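Local atomic coordinates of Serine/threonine-protein kinase Tel1 (Chaetomium thermophilum, PDB entry 6SKY), a protein that probably phosphorylates serine and threonine residues that precede glutamine, acting as an ATP-dependent DNA-damage sensor that activates checkpoint signalling. Residues L1697-S1702 with L1724-W1730; R1959-Y1963 with D1977-L1981; A1991-N1995 with T2017-I2023. All coordinates share one frame; numbering follows the deposited sequence.

Contact 1. Residues L1697-S1702 with L1724-W1730; sequences LRTIVS and LLIASNW
R1698 and W1730 meet across the margin where the helical segment 1697-1702 adjoins the chain leaving helix 1722-1726, and they illustrate how a long cationic side chain can pack through its carbons. CD of R1698 rests 3.6 Å from CZ2 of W1730, while CB comes 3.9 Å from NE1 of the indole. The chain bends at chi3 (-102°); the side chains cross obliquely, with guanidinium and indole planes 69° apart, and are not stacked.

Further in, S1728 presses its backbone and CB against the same helix. It lies in a type I beta turn running from I1726 to N1729, and its carbonyl oxygen receives a CA-H...O contact, with R1698 CA 3.4 Å from S1728 O. Its OG takes the side of its own backbone N (chi1 -48°) and points back to the carbonyl of L1724, but is modelled too close to it, so the geometry of that bond is doubtful. CB of V1701 meets CB of S1728 at 3.8 Å, and CG1 of V1701 touches CD1 of L1725, the two side chains crossing at about a right angle. Replacing R1698 with an alanine would probably open a gap beside CZ2 and CE2 of W1730 and leave the indole freer to turn.

Helix 1670-1684 backs L1697 through L1675 and I1678, C1716 of helix 1710-1719 touches both V1701 and L1725, and Y1429 of helix 1429-1441 reaches L1724 and A1727, so three further helices of the alpha solenoid surround the junction.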
loop_
_atom_site.group_PDB
_atom_site.type_symbol
_atom_site.label_atom_id
_atom_site.label_comp_id
_atom_site.label_asym_id
_atom_site.label_seq_id
_atom_site.Cartn_x
_atom_site.Cartn_y
_atom_site.Cartn_z
ATOM N N LEU A 1697 38.386 34.678 51.725
ATOM C CA LEU A 1697 37.294 35.640 51.766
ATOM C C LEU A 1697 37.684 36.894 52.532
ATOM O O LEU A 1697 37.288 38.001 52.153
ATOM C CB LEU A 1697 36.050 35.006 52.375
ATOM C CG LEU A 1697 35.295 34.039 51.472
ATOM C CD1 LEU A 1697 34.098 33.470 52.197
ATOM C CD2 LEU A 1697 34.868 34.736 50.206
ATOM N N ARG A 1698 38.456 36.752 53.612
ATOM C CA ARG A 1698 38.902 37.933 54.342
ATOM C C ARG A 1698 39.771 38.814 53.460
ATOM O O ARG A 1698 39.551 40.027 53.371
ATOM C CB ARG A 1698 39.650 37.529 55.611
ATOM C CG ARG A 1698 38.761 37.429 56.836
ATOM C CD ARG A 1698 39.545 37.191 58.114
ATOM N NE ARG A 1698 39.503 35.803 58.550
ATOM C CZ ARG A 1698 40.520 34.960 58.448
ATOM N NH1 ARG A 1698 41.667 35.364 57.928
ATOM N NH2 ARG A 1698 40.392 33.714 58.867
ATOM N N THR A 1699 40.747 38.215 52.774
ATOM C CA THR A 1699 41.588 38.992 51.867
ATOM C C THR A 1699 40.756 39.708 50.812
ATOM O O THR A 1699 40.906 40.917 50.602
ATOM C CB THR A 1699 42.614 38.090 51.194
ATOM O OG1 THR A 1699 43.434 37.478 52.191
ATOM C CG2 THR A 1699 43.483 38.896 50.266
ATOM N N ILE A 1700 39.866 38.976 50.140
ATOM C CA ILE A 1700 39.094 39.555 49.044
ATOM C C ILE A 1700 38.228 40.699 49.542
ATOM O O ILE A 1700 38.254 41.802 48.985
ATOM C CB ILE A 1700 38.244 38.477 48.353
ATOM C CG1 ILE A 1700 39.129 37.529 47.557
ATOM C CG2 ILE A 1700 37.220 39.112 47.454
ATOM C CD1 ILE A 1700 38.403 36.320 47.072
ATOM N N VAL A 1701 37.441 40.463 50.591
ATOM C CA VAL A 1701 36.492 41.482 51.019
ATOM C C VAL A 1701 37.217 42.692 51.589
ATOM O O VAL A 1701 36.796 43.833 51.381
ATOM C CB VAL A 1701 35.484 40.899 52.020
ATOM C CG1 VAL A 1701 34.546 41.978 52.507
ATOM C CG2 VAL A 1701 34.698 39.783 51.375
ATOM N N SER A 1702 38.329 42.479 52.296
ATOM C CA SER A 1702 39.060 43.618 52.832
ATOM C C SER A 1702 39.663 44.454 51.712
ATOM O O SER A 1702 39.542 45.685 51.711
ATOM C CB SER A 1702 40.144 43.142 53.794
ATOM O OG SER A 1702 41.308 42.762 53.087
ATOM N N LEU A 1724 28.610 36.653 57.135
ATOM C CA LEU A 1724 29.906 36.329 56.554
ATOM C C LEU A 1724 30.528 37.537 55.874
ATOM O O LEU A 1724 31.755 37.626 55.775
ATOM C CB LEU A 1724 29.763 35.174 55.565
ATOM C CG LEU A 1724 31.033 34.658 54.892
ATOM C CD1 LEU A 1724 32.084 34.324 55.914
ATOM C CD2 LEU A 1724 30.720 33.448 54.049
ATOM N N LEU A 1725 29.705 38.474 55.410
ATOM C CA LEU A 1725 30.227 39.696 54.817
ATOM C C LEU A 1725 30.805 40.634 55.864
ATOM O O LEU A 1725 31.597 41.516 55.520
ATOM C CB LEU A 1725 29.124 40.396 54.032
ATOM C CG LEU A 1725 29.544 41.497 53.066
ATOM C CD1 LEU A 1725 30.739 41.056 52.259
ATOM C CD2 LEU A 1725 28.388 41.822 52.154
ATOM N N ILE A 1726 30.426 40.466 57.126
ATOM C CA ILE A 1726 30.977 41.294 58.189
ATOM C C ILE A 1726 32.196 40.647 58.841
ATOM O O ILE A 1726 33.135 41.349 59.227
ATOM C CB ILE A 1726 29.890 41.598 59.229
ATOM C CG1 ILE A 1726 28.735 42.349 58.572
ATOM C CG2 ILE A 1726 30.453 42.411 60.370
ATOM C CD1 ILE A 1726 27.609 42.665 59.512
ATOM N N ALA A 1727 32.213 39.325 58.962
ATOM C CA ALA A 1727 33.346 38.628 59.549
ATOM C C ALA A 1727 34.531 38.516 58.603
ATOM O O ALA A 1727 35.520 37.863 58.947
ATOM C CB ALA A 1727 32.921 37.233 60.006
ATOM N N SER A 1728 34.454 39.123 57.423
ATOM C CA SER A 1728 35.523 39.076 56.439
ATOM C C SER A 1728 36.227 40.413 56.296
ATOM O O SER A 1728 37.087 40.563 55.426
ATOM C CB SER A 1728 34.971 38.632 55.087
ATOM O OG SER A 1728 34.155 37.490 55.230
ATOM N N ASN A 1729 35.893 41.380 57.136
ATOM C CA ASN A 1729 36.382 42.744 57.015
ATOM C C ASN A 1729 37.328 43.032 58.171
ATOM O O ASN A 1729 36.904 43.080 59.329
ATOM C CB ASN A 1729 35.207 43.717 57.001
ATOM C CG ASN A 1729 35.623 45.122 56.685
ATOM O OD1 ASN A 1729 36.767 45.377 56.322
ATOM N ND2 ASN A 1729 34.690 46.050 56.812
ATOM N N TRP A 1730 38.610 43.212 57.859
ATOM C CA TRP A 1730 39.586 43.702 58.828
ATOM C C TRP A 1730 39.384 45.208 58.967
ATOM O O TRP A 1730 40.104 46.021 58.387
ATOM C CB TRP A 1730 41.003 43.390 58.381
ATOM C CG TRP A 1730 41.378 41.966 58.357
ATOM C CD1 TRP A 1730 41.577 41.199 57.259
ATOM C CD2 TRP A 1730 41.648 41.133 59.484
ATOM N NE1 TRP A 1730 41.943 39.931 57.626
ATOM C CE2 TRP A 1730 41.993 39.867 58.991
ATOM C CE3 TRP A 1730 41.623 41.334 60.864
ATOM C CZ2 TRP A 1730 42.313 38.808 59.826
ATOM C CZ3 TRP A 1730 41.937 40.282 61.687
ATOM C CH2 TRP A 1730 42.276 39.035 61.169
#

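Contact 2. Residues R1959-Y1963 with D1977-L1981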
loop_
_atom_site.group_PDB
_atom_site.type_symbol
_atom_site.label_atom_id
_atom_site.label_comp_id
_atom_site.label_asym_id
_atom_site.label_seq_id
_atom_site.Cartn_x
_atom_site.Cartn_y
_atom_site.Cartn_z
ATOM N N ARG A 1959 18.217 -6.701 3.485
ATOM C CA ARG A 1959 19.207 -7.462 4.229
ATOM C C ARG A 1959 19.281 -8.902 3.755
ATOM O O ARG A 1959 20.372 -9.465 3.674
ATOM C CB ARG A 1959 18.897 -7.423 5.716
ATOM C CG ARG A 1959 19.674 -6.401 6.470
ATOM C CD ARG A 1959 21.143 -6.501 6.185
ATOM N NE ARG A 1959 21.825 -5.311 6.665
ATOM C CZ ARG A 1959 23.110 -5.061 6.474
ATOM N NH1 ARG A 1959 23.645 -3.949 6.947
ATOM N NH2 ARG A 1959 23.859 -5.923 5.809
ATOM N N GLY A 1960 18.145 -9.526 3.458
ATOM C CA GLY A 1960 18.183 -10.868 2.917
ATOM C C GLY A 1960 18.891 -10.929 1.584
ATOM O O GLY A 1960 19.630 -11.872 1.311
ATOM N N ALA A 1961 18.689 -9.923 0.739
ATOM C CA ALA A 1961 19.401 -9.901 -0.534
ATOM C C ALA A 1961 20.907 -9.782 -0.321
ATOM O O ALA A 1961 21.689 -10.533 -0.916
ATOM C CB ALA A 1961 18.882 -8.764 -1.405
ATOM N N GLN A 1962 21.333 -8.848 0.531
ATOM C CA GLN A 1962 22.754 -8.726 0.845
ATOM C C GLN A 1962 23.313 -10.024 1.405
ATOM O O GLN A 1962 24.394 -10.472 1.014
ATOM C CB GLN A 1962 22.976 -7.597 1.845
ATOM C CG GLN A 1962 22.788 -6.222 1.290
ATOM C CD GLN A 1962 23.920 -5.808 0.393
ATOM O OE1 GLN A 1962 24.963 -6.455 0.355
ATOM N NE2 GLN A 1962 23.723 -4.723 -0.344
ATOM N N TYR A 1963 22.585 -10.635 2.332
ATOM C CA TYR A 1963 23.052 -11.824 3.024
ATOM C C TYR A 1963 23.213 -12.995 2.072
ATOM O O TYR A 1963 24.215 -13.710 2.130
ATOM C CB TYR A 1963 22.070 -12.147 4.140
ATOM C CG TYR A 1963 22.431 -13.294 5.033
ATOM C CD1 TYR A 1963 21.482 -14.220 5.396
ATOM C CD2 TYR A 1963 23.706 -13.442 5.529
ATOM C CE1 TYR A 1963 21.787 -15.255 6.214
ATOM C CE2 TYR A 1963 24.019 -14.483 6.348
ATOM C CZ TYR A 1963 23.054 -15.386 6.684
ATOM O OH TYR A 1963 23.352 -16.435 7.508
ATOM N N ASP A 1977 26.145 -9.174 8.095
ATOM C CA ASP A 1977 24.792 -9.278 7.560
ATOM C C ASP A 1977 23.900 -10.048 8.513
ATOM O O ASP A 1977 22.834 -9.566 8.912
ATOM C CB ASP A 1977 24.813 -9.949 6.189
ATOM C CG ASP A 1977 25.360 -9.053 5.110
ATOM O OD1 ASP A 1977 25.033 -7.852 5.115
ATOM O OD2 ASP A 1977 26.118 -9.543 4.252
ATOM N N CYS A 1978 24.354 -11.229 8.938
ATOM C CA CYS A 1978 23.572 -12.023 9.873
ATOM C C CYS A 1978 23.234 -11.205 11.105
ATOM O O CYS A 1978 22.072 -11.140 11.518
ATOM C CB CYS A 1978 24.334 -13.288 10.247
ATOM S SG CYS A 1978 23.383 -14.498 11.161
ATOM N N ASN A 1979 24.231 -10.516 11.665
ATOM C CA ASN A 1979 23.982 -9.649 12.809
ATOM C C ASN A 1979 22.830 -8.705 12.523
ATOM O O ASN A 1979 21.816 -8.704 13.231
ATOM C CB ASN A 1979 25.245 -8.866 13.158
ATOM C CG ASN A 1979 26.162 -9.630 14.074
ATOM O OD1 ASN A 1979 25.715 -10.432 14.886
ATOM N ND2 ASN A 1979 27.456 -9.387 13.948
ATOM N N ALA A 1980 22.948 -7.944 11.434
ATOM C CA ALA A 1980 21.896 -7.009 11.072
ATOM C C ALA A 1980 20.558 -7.717 11.002
ATOM O O ALA A 1980 19.576 -7.272 11.605
ATOM C CB ALA A 1980 22.229 -6.344 9.744
ATOM N N LEU A 1981 20.525 -8.873 10.341
ATOM C CA LEU A 1981 19.272 -9.597 10.191
ATOM C C LEU A 1981 18.667 -9.916 11.543
ATOM O O LEU A 1981 17.483 -9.657 11.778
ATOM C CB LEU A 1981 19.490 -10.868 9.383
ATOM C CG LEU A 1981 19.296 -10.676 7.891
ATOM C CD1 LEU A 1981 19.656 -11.934 7.187
ATOM C CD2 LEU A 1981 17.864 -10.322 7.628
#
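Two consecutive helices of the FAT region, 1953-1968 and 1974-1988, form an antiparallel helical hairpin in which Y1963 and R1959 meet D1977, A1980 and L1981. Such hairpins are the building element of alpha-solenoids, and here the short segments run 159° apart with their axes 9.5 Å from each other.

R1959 lies along one margin. Its CB packs on CD2 of L1981 at 3.6 Å, and the chain then turns at chi2 (-51°) to carry the guanidinium past A1980, whose methyl sits over one face, offset toward the rim. An ion pair joins NH2 of R1959 to OD1 of D1977, OD1 lying near the guanidinium plane, at its edge, and the carboxylate turned out of that plane; the two atoms are modelled too close together, so the exact geometry of the pair is doubtful. The firmer partner of D1977 is H1966, two turns beyond R1959 on the first helix, whose ND1 is hydrogen-bonded to the other carboxylate oxygen, OD2.

The apolar side of the interface centres on Y1963. With CG anti to the backbone N (chi1 -176°), its ring is directed across the hairpin, where CD2 lies 3.7 Å from CB of D1977 and CD1 meets the CD1 methyl of L1981. L1997 of helix 1991-1999 touches Y1963, C1978 and L1981, while G1992 and L1993 of the second subunit pack on Y1963 and L1981 respectively. C1978 adds a sulfur-aromatic contact: its SG stands obliquely to the Y1963 ring, 5.3 Å from the ring centroid.

Contact 3. Residues A1991-N1995 with T2017-I2023; sequences AGLSN and TARKLEI
The carbonyl oxygen of A1991 accepts the backbone N-H of N1995, with 2.9 Å between A1991 O and N1995 N, and the CG2 methyl of T2017 presses on it from the other helix. The hydroxyl of S1994 lies beside the same carbonyl. T2017 divides its two branches: CG2, anti to the backbone N, also touches CB of N1995 at 3.8 Å, whereas OG1 turns back to hydrogen-bond the carbonyl of A2013 in its own helix.

One turn on, L2021 sets its CG 4.2 Å from CB of A1991 and brings CD1 to the amide of N1995, 3.7 Å from ND2. N1995 makes this possible by holding CG anti to its backbone N (chi1 -170°), which swings the amide across the leucine at a slant.

Helix 2011-2021 ends in a Schellman motif: E2022, with positive phi, is the C-prime residue, and I2023 N bonds to A2018 O at 2.8 Å while E2022 N makes a weak bond to R2019 O. The second subunit engages both helix ends. Its D1964 accepts the backbone N-H groups of A1991 and G1992 at the start of one helix, and its R1970 donates from NH1 to the carbonyl of E2022 just past the end of the other.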
loop_
_atom_site.group_PDB
_atom_site.type_symbol
_atom_site.label_atom_id
_atom_site.label_comp_id
_atom_site.label_asym_id
_atom_site.label_seq_id
_atom_site.Cartn_x
_atom_site.Cartn_y
_atom_site.Cartn_z
ATOM N N ALA A 1991 10.398 -14.225 16.616
ATOM C CA ALA A 1991 11.421 -14.704 17.534
ATOM C C ALA A 1991 11.992 -16.052 17.125
ATOM O O ALA A 1991 13.178 -16.301 17.351
ATOM C CB ALA A 1991 10.855 -14.783 18.949
ATOM N N GLY A 1992 11.188 -16.931 16.527
ATOM C CA GLY A 1992 11.708 -18.226 16.116
ATOM C C GLY A 1992 12.719 -18.127 14.991
ATOM O O GLY A 1992 13.708 -18.865 14.966
ATOM N N LEU A 1993 12.496 -17.213 14.053
ATOM C CA LEU A 1993 13.454 -17.020 12.972
ATOM C C LEU A 1993 14.771 -16.469 13.491
ATOM O O LEU A 1993 15.844 -16.914 13.072
ATOM C CB LEU A 1993 12.875 -16.090 11.913
ATOM C CG LEU A 1993 11.966 -16.688 10.849
ATOM C CD1 LEU A 1993 10.586 -16.955 11.403
ATOM C CD2 LEU A 1993 11.900 -15.757 9.670
ATOM N N SER A 1994 14.718 -15.498 14.397
ATOM C CA SER A 1994 15.955 -14.983 14.961
ATOM C C SER A 1994 16.631 -16.016 15.842
ATOM O O SER A 1994 17.859 -16.038 15.929
ATOM C CB SER A 1994 15.683 -13.702 15.735
ATOM O OG SER A 1994 14.584 -13.871 16.595
ATOM N N ASN A 1995 15.862 -16.898 16.472
ATOM C CA ASN A 1995 16.463 -17.991 17.222
ATOM C C ASN A 1995 17.243 -18.918 16.305
ATOM O O ASN A 1995 18.382 -19.297 16.602
ATOM C CB ASN A 1995 15.382 -18.765 17.961
ATOM C CG ASN A 1995 15.949 -19.760 18.931
ATOM O OD1 ASN A 1995 16.984 -19.521 19.540
ATOM N ND2 ASN A 1995 15.276 -20.887 19.080
ATOM N N THR A 2017 15.390 -12.997 22.804
ATOM C CA THR A 2017 14.776 -14.151 22.164
ATOM C C THR A 2017 14.549 -15.277 23.155
ATOM O O THR A 2017 13.517 -15.952 23.110
ATOM C CB THR A 2017 15.658 -14.619 21.018
ATOM O OG1 THR A 2017 15.879 -13.532 20.119
ATOM C CG2 THR A 2017 15.004 -15.735 20.275
ATOM N N ALA A 2018 15.498 -15.496 24.063
ATOM C CA ALA A 2018 15.323 -16.534 25.066
ATOM C C ALA A 2018 14.160 -16.223 25.989
ATOM O O ALA A 2018 13.443 -17.131 26.411
ATOM C CB ALA A 2018 16.607 -16.703 25.865
ATOM N N ARG A 2019 13.956 -14.948 26.323
ATOM C CA ARG A 2019 12.835 -14.600 27.186
ATOM C C ARG A 2019 11.505 -14.699 26.453
ATOM O O ARG A 2019 10.499 -15.105 27.038
ATOM C CB ARG A 2019 13.024 -13.203 27.747
ATOM C CG ARG A 2019 11.933 -12.793 28.682
ATOM C CD ARG A 2019 12.091 -11.372 29.135
ATOM N NE ARG A 2019 12.218 -10.438 28.030
ATOM C CZ ARG A 2019 11.210 -10.037 27.275
ATOM N NH1 ARG A 2019 11.419 -9.183 26.294
ATOM N NH2 ARG A 2019 10.001 -10.505 27.486
ATOM N N LYS A 2020 11.472 -14.325 25.175
ATOM C CA LYS A 2020 10.223 -14.396 24.427
ATOM C C LYS A 2020 9.804 -15.833 24.165
ATOM O O LYS A 2020 8.618 -16.158 24.248
ATOM C CB LYS A 2020 10.353 -13.639 23.115
ATOM C CG LYS A 2020 10.326 -12.155 23.272
ATOM C CD LYS A 2020 10.595 -11.489 21.957
ATOM C CE LYS A 2020 10.521 -9.993 22.092
ATOM N NZ LYS A 2020 9.194 -9.596 22.604
ATOM N N LEU A 2021 10.748 -16.706 23.829
ATOM C CA LEU A 2021 10.408 -18.106 23.621
ATOM C C LEU A 2021 10.363 -18.903 24.911
ATOM O O LEU A 2021 9.978 -20.073 24.877
ATOM C CB LEU A 2021 11.402 -18.755 22.667
ATOM C CG LEU A 2021 11.346 -18.226 21.242
ATOM C CD1 LEU A 2021 12.465 -18.806 20.429
ATOM C CD2 LEU A 2021 10.015 -18.558 20.633
ATOM N N GLU A 2022 10.754 -18.304 26.033
ATOM C CA GLU A 2022 10.766 -18.945 27.344
ATOM C C GLU A 2022 11.716 -20.139 27.377
ATOM O O GLU A 2022 11.327 -21.274 27.630
ATOM C CB GLU A 2022 9.356 -19.341 27.760
ATOM C CG GLU A 2022 8.455 -18.155 27.899
ATOM C CD GLU A 2022 7.162 -18.497 28.570
ATOM O OE1 GLU A 2022 6.846 -19.697 28.655
ATOM O OE2 GLU A 2022 6.461 -17.569 29.023
ATOM N N ILE A 2023 12.981 -19.846 27.124
ATOM C CA ILE A 2023 14.073 -20.807 27.188
ATOM C C ILE A 2023 14.896 -20.428 28.407
ATOM O O ILE A 2023 15.766 -19.559 28.333
ATOM C CB ILE A 2023 14.922 -20.784 25.917
ATOM C CG1 ILE A 2023 14.081 -21.171 24.712
ATOM C CG2 ILE A 2023 16.106 -21.691 26.053
ATOM C CD1 ILE A 2023 14.715 -20.792 23.417
#

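In the fold
Contact 1 stands apart, its centre about 71 Å from that of contact 2 and about 70 Å from that of contact 3, and it is the only partly buried one; no other chain touches it. Contacts 2 and 3 are both buried, lie within the FAT range and reach the second subunit, with about 6 Å between their nearest atoms. Helices 1974-1988 and 1991-1999, which follow each other in the chain, lead from one to the other. The chemistry of the three differs: contact 1 fits a turn against a helix, contact 2 joins charge and aromatic packing along a hairpin, and contact 3 packs small residues and a leucine between helix ends gripped by the partner subunit.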